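Long-range contacts in ULam111 (Flavobacterium sp., PDB 5WUT), which probably hydrolyses beta-1,3-glucosidic bonds of laminarin, as a laminarinase of glycosyl hydrolase family 16 with a beta-jelly-roll fold: residues 71-76 with 201-206; 116-121 with 135-140. All blocks are in the same frame, centred on the assembly; numbering follows the deposited sequence.

Contact 1: residues 71-76 with 201-206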
ATOM      1  N   ARG A  71     -24.143 -14.925   0.327  1.00  9.73           N
ATOM      2  CA  ARG A  71     -24.214 -13.507   0.660  1.00  8.07           C
ATOM      3  C   ARG A  71     -24.806 -13.364   2.058  1.00 10.67           C
ATOM      4  O   ARG A  71     -25.948 -13.767   2.300  1.00  9.61           O
ATOM      5  CB  ARG A  71     -25.067 -12.758  -0.370  1.00  8.65           C
ATOM      6  CG  ARG A  71     -25.268 -11.266  -0.062  1.00 10.65           C
ATOM      7  CD  ARG A  71     -25.861 -10.571  -1.279  1.00 13.03           C
ATOM      8  NE  ARG A  71     -26.345  -9.234  -0.955  1.00 15.70           N
ATOM      9  CZ  ARG A  71     -26.326  -8.211  -1.809  1.00 14.56           C
ATOM     10  NH1 ARG A  71     -25.838  -8.373  -3.030  1.00 13.26           N
ATOM     11  NH2 ARG A  71     -26.792  -7.029  -1.438  1.00 17.13           N
ATOM     12  N   ILE A  72     -24.027 -12.800   2.977  1.00 10.59           N
ATOM     13  CA  ILE A  72     -24.468 -12.660   4.359  1.00 10.09           C
ATOM     14  C   ILE A  72     -24.291 -11.221   4.811  1.00 10.00           C
ATOM     15  O   ILE A  72     -23.406 -10.519   4.317  1.00 10.40           O
ATOM     16  CB  ILE A  72     -23.703 -13.614   5.296  1.00  8.94           C
ATOM     17  CG1 ILE A  72     -22.183 -13.463   5.145  1.00 11.21           C
ATOM     18  CG2 ILE A  72     -24.090 -15.066   5.002  1.00 11.56           C
ATOM     19  CD1 ILE A  72     -21.418 -14.193   6.259  1.00 11.95           C
ATOM     20  N   THR A  73     -25.153 -10.778   5.724  1.00  8.72           N
ATOM     21  CA  THR A  73     -25.079  -9.416   6.258  1.00  9.63           C
ATOM     22  C   THR A  73     -25.251  -9.408   7.760  1.00 10.99           C
ATOM     23  O   THR A  73     -25.741 -10.378   8.339  1.00  9.91           O
ATOM     24  CB  THR A  73     -26.164  -8.492   5.702  1.00  9.54           C
ATOM     25  OG1 THR A  73     -27.399  -8.720   6.409  1.00 11.67           O
ATOM     26  CG2 THR A  73     -26.377  -8.731   4.227  1.00 11.00           C
ATOM     27  N   THR A  74     -24.890  -8.298   8.392  1.00  9.10           N
ATOM     28  CA  THR A  74     -25.183  -8.141   9.821  1.00  8.28           C
ATOM     29  C   THR A  74     -26.319  -7.152  10.067  1.00 10.33           C
ATOM     30  O   THR A  74     -26.472  -6.639  11.169  1.00 10.34           O
ATOM     31  CB  THR A  74     -23.944  -7.689  10.622  1.00 10.12           C
ATOM     32  OG1 THR A  74     -23.551  -6.372  10.215  1.00 10.08           O
ATOM     33  CG2 THR A  74     -22.798  -8.656  10.440  1.00 11.44           C
ATOM     34  N   GLN A  75     -27.134  -6.899   9.043  1.00  9.15           N
ATOM     35  CA  GLN A  75     -28.221  -5.924   9.147  1.00 10.11           C
ATOM     36  C   GLN A  75     -29.116  -6.171  10.359  1.00 11.56           C
ATOM     37  O   GLN A  75     -29.618  -7.272  10.538  1.00 12.66           O
ATOM     38  CB  GLN A  75     -29.081  -5.935   7.883  1.00 10.34           C
ATOM     39  CG  GLN A  75     -30.124  -4.824   7.867  1.00 13.24           C
ATOM     40  CD  GLN A  75     -30.944  -4.813   6.588  1.00 17.09           C
ATOM     41  OE1 GLN A  75     -30.887  -5.745   5.788  1.00 22.90           O
ATOM     42  NE2 GLN A  75     -31.699  -3.738   6.383  1.00 23.94           N
ATOM     43  N   GLY A  76     -29.308  -5.133  11.167  1.00 11.60           N
ATOM     44  CA  GLY A  76     -30.172  -5.206  12.337  1.00 12.90           C
ATOM     45  C   GLY A  76     -29.637  -6.051  13.479  1.00 15.12           C
ATOM     46  O   GLY A  76     -30.336  -6.254  14.471  1.00 13.74           O
ATOM     47  N   TYR A 201     -24.104  -1.564   8.471  1.00  9.77           N
ATOM     48  CA  TYR A 201     -23.921  -3.000   8.683  1.00  8.46           C
ATOM     49  C   TYR A 201     -23.017  -3.616   7.624  1.00  9.54           C
ATOM     50  O   TYR A 201     -22.748  -3.002   6.592  1.00 10.29           O
ATOM     51  CB  TYR A 201     -25.270  -3.723   8.718  1.00  8.66           C
ATOM     52  CG  TYR A 201     -26.106  -3.658   7.455  1.00 10.30           C
ATOM     53  CD1 TYR A 201     -25.955  -4.610   6.458  1.00  8.68           C
ATOM     54  CD2 TYR A 201     -27.081  -2.679   7.292  1.00 10.76           C
ATOM     55  CE1 TYR A 201     -26.745  -4.593   5.310  1.00 10.46           C
ATOM     56  CE2 TYR A 201     -27.878  -2.647   6.147  1.00 11.16           C
ATOM     57  CZ  TYR A 201     -27.699  -3.608   5.160  1.00 11.27           C
ATOM     58  OH  TYR A 201     -28.482  -3.615   4.017  1.00 13.96           O
ATOM     59  N   PHE A 202     -22.527  -4.819   7.910  1.00  9.33           N
ATOM     60  CA  PHE A 202     -21.567  -5.522   7.052  1.00  8.03           C
ATOM     61  C   PHE A 202     -22.237  -6.417   6.045  1.00  8.56           C
ATOM     62  O   PHE A 202     -23.293  -6.954   6.327  1.00  8.41           O
ATOM     63  CB  PHE A 202     -20.617  -6.375   7.889  1.00  8.43           C
ATOM     64  CG  PHE A 202     -19.772  -5.582   8.824  1.00 11.52           C
ATOM     65  CD1 PHE A 202     -18.773  -4.763   8.327  1.00 11.90           C
ATOM     66  CD2 PHE A 202     -19.954  -5.661  10.197  1.00 11.91           C
ATOM     67  CE1 PHE A 202     -17.975  -4.023   9.192  1.00 13.72           C
ATOM     68  CE2 PHE A 202     -19.161  -4.920  11.069  1.00 12.14           C
ATOM     69  CZ  PHE A 202     -18.165  -4.104  10.563  1.00 14.92           C
ATOM     70  N   ILE A 203     -21.606  -6.572   4.888  1.00  7.32           N
ATOM     71  CA  ILE A 203     -21.998  -7.593   3.908  1.00  8.26           C
ATOM     72  C   ILE A 203     -20.742  -8.316   3.452  1.00  8.17           C
ATOM     73  O   ILE A 203     -19.721  -7.673   3.186  1.00  9.09           O
ATOM     74  CB  ILE A 203     -22.712  -6.990   2.674  1.00  7.19           C
ATOM     75  CG1 ILE A 203     -23.896  -6.101   3.085  1.00  7.81           C
ATOM     76  CG2 ILE A 203     -23.165  -8.112   1.727  1.00  8.52           C
ATOM     77  CD1 ILE A 203     -23.502  -4.611   3.256  1.00  8.82           C
ATOM     78  N   ILE A 204     -20.799  -9.647   3.400  1.00  7.52           N
ATOM     79  CA  ILE A 204     -19.770 -10.456   2.735  1.00  8.26           C
ATOM     80  C   ILE A 204     -20.458 -11.241   1.636  1.00  9.96           C
ATOM     81  O   ILE A 204     -21.475 -11.893   1.884  1.00 10.73           O
ATOM     82  CB  ILE A 204     -19.066 -11.423   3.705  1.00 11.39           C
ATOM     83  CG1 ILE A 204     -18.369 -10.652   4.815  1.00  9.80           C
ATOM     84  CG2 ILE A 204     -18.045 -12.286   2.966  1.00  9.42           C
ATOM     85  CD1 ILE A 204     -17.780 -11.562   5.918  1.00 12.67           C
ATOM     86  N   ASN A 205     -19.936 -11.200   0.417  1.00  9.23           N
ATOM     87  CA  ASN A 205     -20.568 -12.001  -0.629  1.00  9.36           C
ATOM     88  C   ASN A 205     -19.587 -12.341  -1.730  1.00 10.71           C
ATOM     89  O   ASN A 205     -18.496 -11.782  -1.810  1.00  8.93           O
ATOM     90  CB  ASN A 205     -21.784 -11.278  -1.228  1.00  8.46           C
ATOM     91  CG  ASN A 205     -21.395 -10.164  -2.167  1.00 11.17           C
ATOM     92  OD1 ASN A 205     -21.075  -9.057  -1.726  1.00 12.60           O
ATOM     93  ND2 ASN A 205     -21.394 -10.451  -3.475  1.00 10.55           N
ATOM     94  N   MET A 206     -19.979 -13.266  -2.593  1.00  9.30           N
ATOM     95  CA  MET A 206     -19.197 -13.502  -3.800  1.00  9.49           C
ATOM     96  C   MET A 206     -20.148 -13.670  -4.975  1.00 13.72           C
ATOM     97  O   MET A 206     -20.911 -14.645  -5.053  1.00 11.00           O
ATOM     98  CB  MET A 206     -18.270 -14.710  -3.639  1.00  9.58           C
ATOM     99  CG  MET A 206     -17.556 -15.094  -4.939  1.00 10.42           C
ATOM    100  SD  MET A 206     -16.141 -16.207  -4.776  1.00 13.42           S
ATOM    101  CE  MET A 206     -16.769 -17.418  -3.615  1.00 11.63           C
TER
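Strands 66-80 and 200-208 of the beta-jelly roll run antiparallel here, and Ile72 and Ile204 form their hydrogen-bonded pair. Ile72 N reaches Ile204 O at 2.9 Å, nearly straight at 170°, and Ile204 N bonds back to Ile72 O. Both side chains lie side by side on the face turned to the apolar core, CG1 of Ile72 4.0 Å from CB of Ile204, with Ile228 against Ile204. On the other face, CG of Arg71 runs 3.7 Å from CB of Asn205, while Arg71 NE forms a salt bridge with Glu26. At Thr74 the backbone N still donates to Phe202 O, but the return bond goes to the side chain: Phe202 N donates at 3.0 Å to Thr74 OG1, set between its own backbone N and carbonyl carbon (chi1 65°) and bonded to Lys78 O. Thr73 OG1 closes an ST turn with Gln75 N at 3.2 Å and is hydrogen-bonded to Asn24 ND2. Gln75 lies over Tyr201, CB 3.5 Å above the ring centre in a CH-pi contact, its amide plane 9° from the ring's. The Thr74 hydroxyl thus satisfies a buried backbone N-H where strand 66-80 is interrupted, and Gln75 covers one Tyr201 face just beyond.

Contact 2: residues 116-121 with 135-140; sequences CGEIDI and SLHTTA
Glu118 O takes two hydrogen bonds, from His137 N at 3.1 Å and from Tyr196 OH. CA of Leu136 adds a C-H...O contact at 3.4 Å. The return bond from Glu118 N to His137 O is weak, but at the next hydrogen-bonded pair, two residues on, Asp120 N meets Ser135 O at 2.9 Å and nearly straight, 169°. Glu118, Asp120, Ser135 and His137 share one face of this hairpin. The chain of Glu118 is extended, with CG anti to the backbone N (chi1 173°), and it runs alongside the imidazole until CD lies 3.6 Å from His137 CD2. OE1 takes a hydrogen bond from Trp113 NE1. Asp120 approaches the same ring differently, its side chain crossing that of His137 at about a right angle and OD2 lying in the ring plane at the edge, 3.1 Å from NE2. A water donates to this OD2 at 2.9 Å and is held 2.6 Å from Ser135 OG, which is also hydrogen-bonded to Thr148 OG1, while His137 ND1 is bonded to Gly143 N. An alanine in place of Glu118 would probably leave Trp113 NE1 without its acceptor and the imidazole of His137 without the carboxylate beside it. On the opposite face, Ile119 CG2 and Leu136 CD1 pack together near Phe174. The sequence Glu-Ile-Asp-Ile-Leu-Glu, from Glu118 to Glu123, matches the family 16 catalytic motif, in which the first glutamate is the nucleophile and the last the acid/base, roles probably kept here.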
ATOM      1  N   CYS A 116     -28.936   5.685   1.368  1.00 12.60           N
ATOM      2  CA  CYS A 116     -28.441   5.112   2.619  1.00 13.28           C
ATOM      3  C   CYS A 116     -26.921   5.133   2.698  1.00 11.51           C
ATOM      4  O   CYS A 116     -26.352   5.117   3.786  1.00 10.85           O
ATOM      5  CB  CYS A 116     -28.928   3.670   2.778  1.00 11.18           C
ATOM      6  SG  CYS A 116     -28.360   2.557   1.474  1.00 13.26           S
ATOM      7  N   GLY A 117     -26.264   5.170   1.545  1.00 11.31           N
ATOM      8  CA  GLY A 117     -24.813   5.094   1.519  1.00 12.30           C
ATOM      9  C   GLY A 117     -24.251   3.677   1.508  1.00  9.75           C
ATOM     10  O   GLY A 117     -24.859   2.724   2.031  1.00 10.76           O
ATOM     11  N   GLU A 118     -23.064   3.543   0.917  1.00  7.71           N
ATOM     12  CA  GLU A 118     -22.386   2.263   0.790  1.00  6.98           C
ATOM     13  C   GLU A 118     -20.887   2.484   0.909  1.00  8.90           C
ATOM     14  O   GLU A 118     -20.369   3.469   0.376  1.00 10.00           O
ATOM     15  CB  GLU A 118     -22.730   1.613  -0.556  1.00 11.24           C
ATOM     16  CG  GLU A 118     -21.950   0.333  -0.874  1.00  9.54           C
ATOM     17  CD  GLU A 118     -22.323  -0.289  -2.216  1.00 11.23           C
ATOM     18  OE1 GLU A 118     -23.428  -0.019  -2.735  1.00 13.34           O
ATOM     19  OE2 GLU A 118     -21.511  -1.054  -2.757  1.00 10.39           O
ATOM     20  N   ILE A 119     -20.204   1.582   1.609  1.00  9.14           N
ATOM     21  CA  ILE A 119     -18.741   1.612   1.736  1.00  8.41           C
ATOM     22  C   ILE A 119     -18.167   0.305   1.203  1.00  8.90           C
ATOM     23  O   ILE A 119     -18.464  -0.760   1.739  1.00  8.19           O
ATOM     24  CB  ILE A 119     -18.269   1.796   3.207  1.00  8.84           C
ATOM     25  CG1 ILE A 119     -19.042   2.921   3.899  1.00 10.10           C
ATOM     26  CG2 ILE A 119     -16.726   2.013   3.253  1.00  9.25           C
ATOM     27  CD1 ILE A 119     -18.755   3.030   5.381  1.00  7.54           C
ATOM     28  N   ASP A 120     -17.357   0.383   0.147  1.00  8.38           N
ATOM     29  CA  ASP A 120     -16.782  -0.801  -0.471  1.00  8.82           C
ATOM     30  C   ASP A 120     -15.336  -0.955  -0.031  1.00 10.56           C
ATOM     31  O   ASP A 120     -14.454  -0.195  -0.463  1.00  9.75           O
ATOM     32  CB  ASP A 120     -16.848  -0.719  -1.995  1.00 10.04           C
ATOM     33  CG  ASP A 120     -18.257  -0.677  -2.514  1.00 13.48           C
ATOM     34  OD1 ASP A 120     -19.151  -1.211  -1.846  1.00 11.93           O
ATOM     35  OD2 ASP A 120     -18.458  -0.142  -3.619  1.00 17.55           O
ATOM     36  N   ILE A 121     -15.089  -1.961   0.800  1.00  7.59           N
ATOM     37  CA  ILE A 121     -13.808  -2.085   1.491  1.00  7.39           C
ATOM     38  C   ILE A 121     -12.871  -3.107   0.831  1.00 10.00           C
ATOM     39  O   ILE A 121     -11.710  -2.801   0.551  1.00 10.10           O
ATOM     40  CB  ILE A 121     -14.044  -2.465   2.969  1.00  8.15           C
ATOM     41  CG1 ILE A 121     -14.985  -1.445   3.628  1.00  8.47           C
ATOM     42  CG2 ILE A 121     -12.705  -2.565   3.708  1.00  9.00           C
ATOM     43  CD1 ILE A 121     -15.423  -1.835   5.059  1.00 11.98           C
ATOM     44  N   SER A 135     -14.306   2.153  -2.704  1.00  9.86           N
ATOM     45  CA  SER A 135     -15.329   3.049  -3.246  1.00  9.88           C
ATOM     46  C   SER A 135     -16.389   3.441  -2.241  1.00 10.55           C
ATOM     47  O   SER A 135     -16.587   2.770  -1.219  1.00 10.29           O
ATOM     48  CB  SER A 135     -16.048   2.412  -4.438  1.00 11.54           C
ATOM     49  OG  SER A 135     -15.168   1.704  -5.292  1.00 14.07           O
ATOM     50  N   LEU A 136     -17.100   4.507  -2.594  1.00  8.47           N
ATOM     51  CA  LEU A 136     -18.312   4.958  -1.899  1.00  9.11           C
ATOM     52  C   LEU A 136     -19.443   5.070  -2.910  1.00  9.30           C
ATOM     53  O   LEU A 136     -19.207   5.449  -4.044  1.00 10.40           O
ATOM     54  CB  LEU A 136     -18.122   6.317  -1.228  1.00  8.97           C
ATOM     55  CG  LEU A 136     -17.164   6.457  -0.044  1.00 12.71           C
ATOM     56  CD1 LEU A 136     -17.303   5.361   1.001  1.00 12.13           C
ATOM     57  CD2 LEU A 136     -15.753   6.552  -0.555  1.00 13.16           C
ATOM     58  N   HIS A 137     -20.662   4.737  -2.490  1.00  9.13           N
ATOM     59  CA  HIS A 137     -21.860   5.008  -3.283  1.00 11.72           C
ATOM     60  C   HIS A 137     -22.815   5.814  -2.427  1.00 10.66           C
ATOM     61  O   HIS A 137     -23.054   5.480  -1.258  1.00 10.88           O
ATOM     62  CB  HIS A 137     -22.537   3.722  -3.745  1.00 11.03           C
ATOM     63  CG  HIS A 137     -21.672   2.885  -4.618  1.00 11.86           C
ATOM     64  ND1 HIS A 137     -21.777   2.887  -5.991  1.00 12.95           N
ATOM     65  CD2 HIS A 137     -20.654   2.046  -4.316  1.00 10.58           C
ATOM     66  CE1 HIS A 137     -20.874   2.068  -6.497  1.00 16.10           C
ATOM     67  NE2 HIS A 137     -20.177   1.548  -5.501  1.00 12.54           N
ATOM     68  N   THR A 138     -23.312   6.907  -2.993  1.00 10.50           N
ATOM     69  CA  THR A 138     -24.196   7.844  -2.303  1.00  9.68           C
ATOM     70  C   THR A 138     -25.184   8.410  -3.319  1.00 12.23           C
ATOM     71  O   THR A 138     -25.038   8.171  -4.514  1.00 11.49           O
ATOM     72  CB  THR A 138     -23.412   9.013  -1.693  1.00 11.91           C
ATOM     73  OG1 THR A 138     -22.812   9.755  -2.757  1.00 11.24           O
ATOM     74  CG2 THR A 138     -22.306   8.528  -0.781  1.00 11.70           C
ATOM     75  N   THR A 139     -26.128   9.227  -2.866  1.00 13.27           N
ATOM     76  CA  THR A 139     -26.988   9.922  -3.828  1.00 13.61           C
ATOM     77  C   THR A 139     -26.154  10.788  -4.783  1.00 15.38           C
ATOM     78  O   THR A 139     -26.411  10.826  -5.991  1.00 16.70           O
ATOM     79  CB  THR A 139     -28.035  10.778  -3.116  1.00 15.15           C
ATOM     80  OG1 THR A 139     -29.042   9.912  -2.592  1.00 14.17           O
ATOM     81  CG2 THR A 139     -28.691  11.765  -4.078  1.00 19.40           C
ATOM     82  N   ALA A 140     -25.132  11.447  -4.247  1.00 13.60           N
ATOM     83  CA  ALA A 140     -24.282  12.308  -5.067  1.00 13.94           C
ATOM     84  C   ALA A 140     -23.512  11.548  -6.158  1.00 14.85           C
ATOM     85  O   ALA A 140     -23.310  12.078  -7.252  1.00 14.92           O
ATOM     86  CB  ALA A 140     -23.294  13.086  -4.165  1.00 14.60           C
TER
HETATM   87  O   HOH W   1     -16.364  -0.634  -5.635  1.00 28.37           O

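In the fold
Strand 97-105 lies between the two contacts, pairing antiparallel with strand 200-208 of contact 1 and with strand 118-123 of contact 2. The contact centres are 15 Å apart and their nearest atoms about 5 Å, without touching. Trp102 joins them: its NE1 bonds to Asn205 OD1, and its side chain also meets Ile203 on one side and Glu118 and Asp120 on the other. Arg71, Thr73 and Asn205, with Ile203, therefore stand on the face that carries Trp102 and the probable catalytic carboxylates, and Asn205 may help to position Trp102 as a second-shell residue. In sequence, the short hairpin of contact 2 falls within the 124 residues separating 71-76 from 201-206.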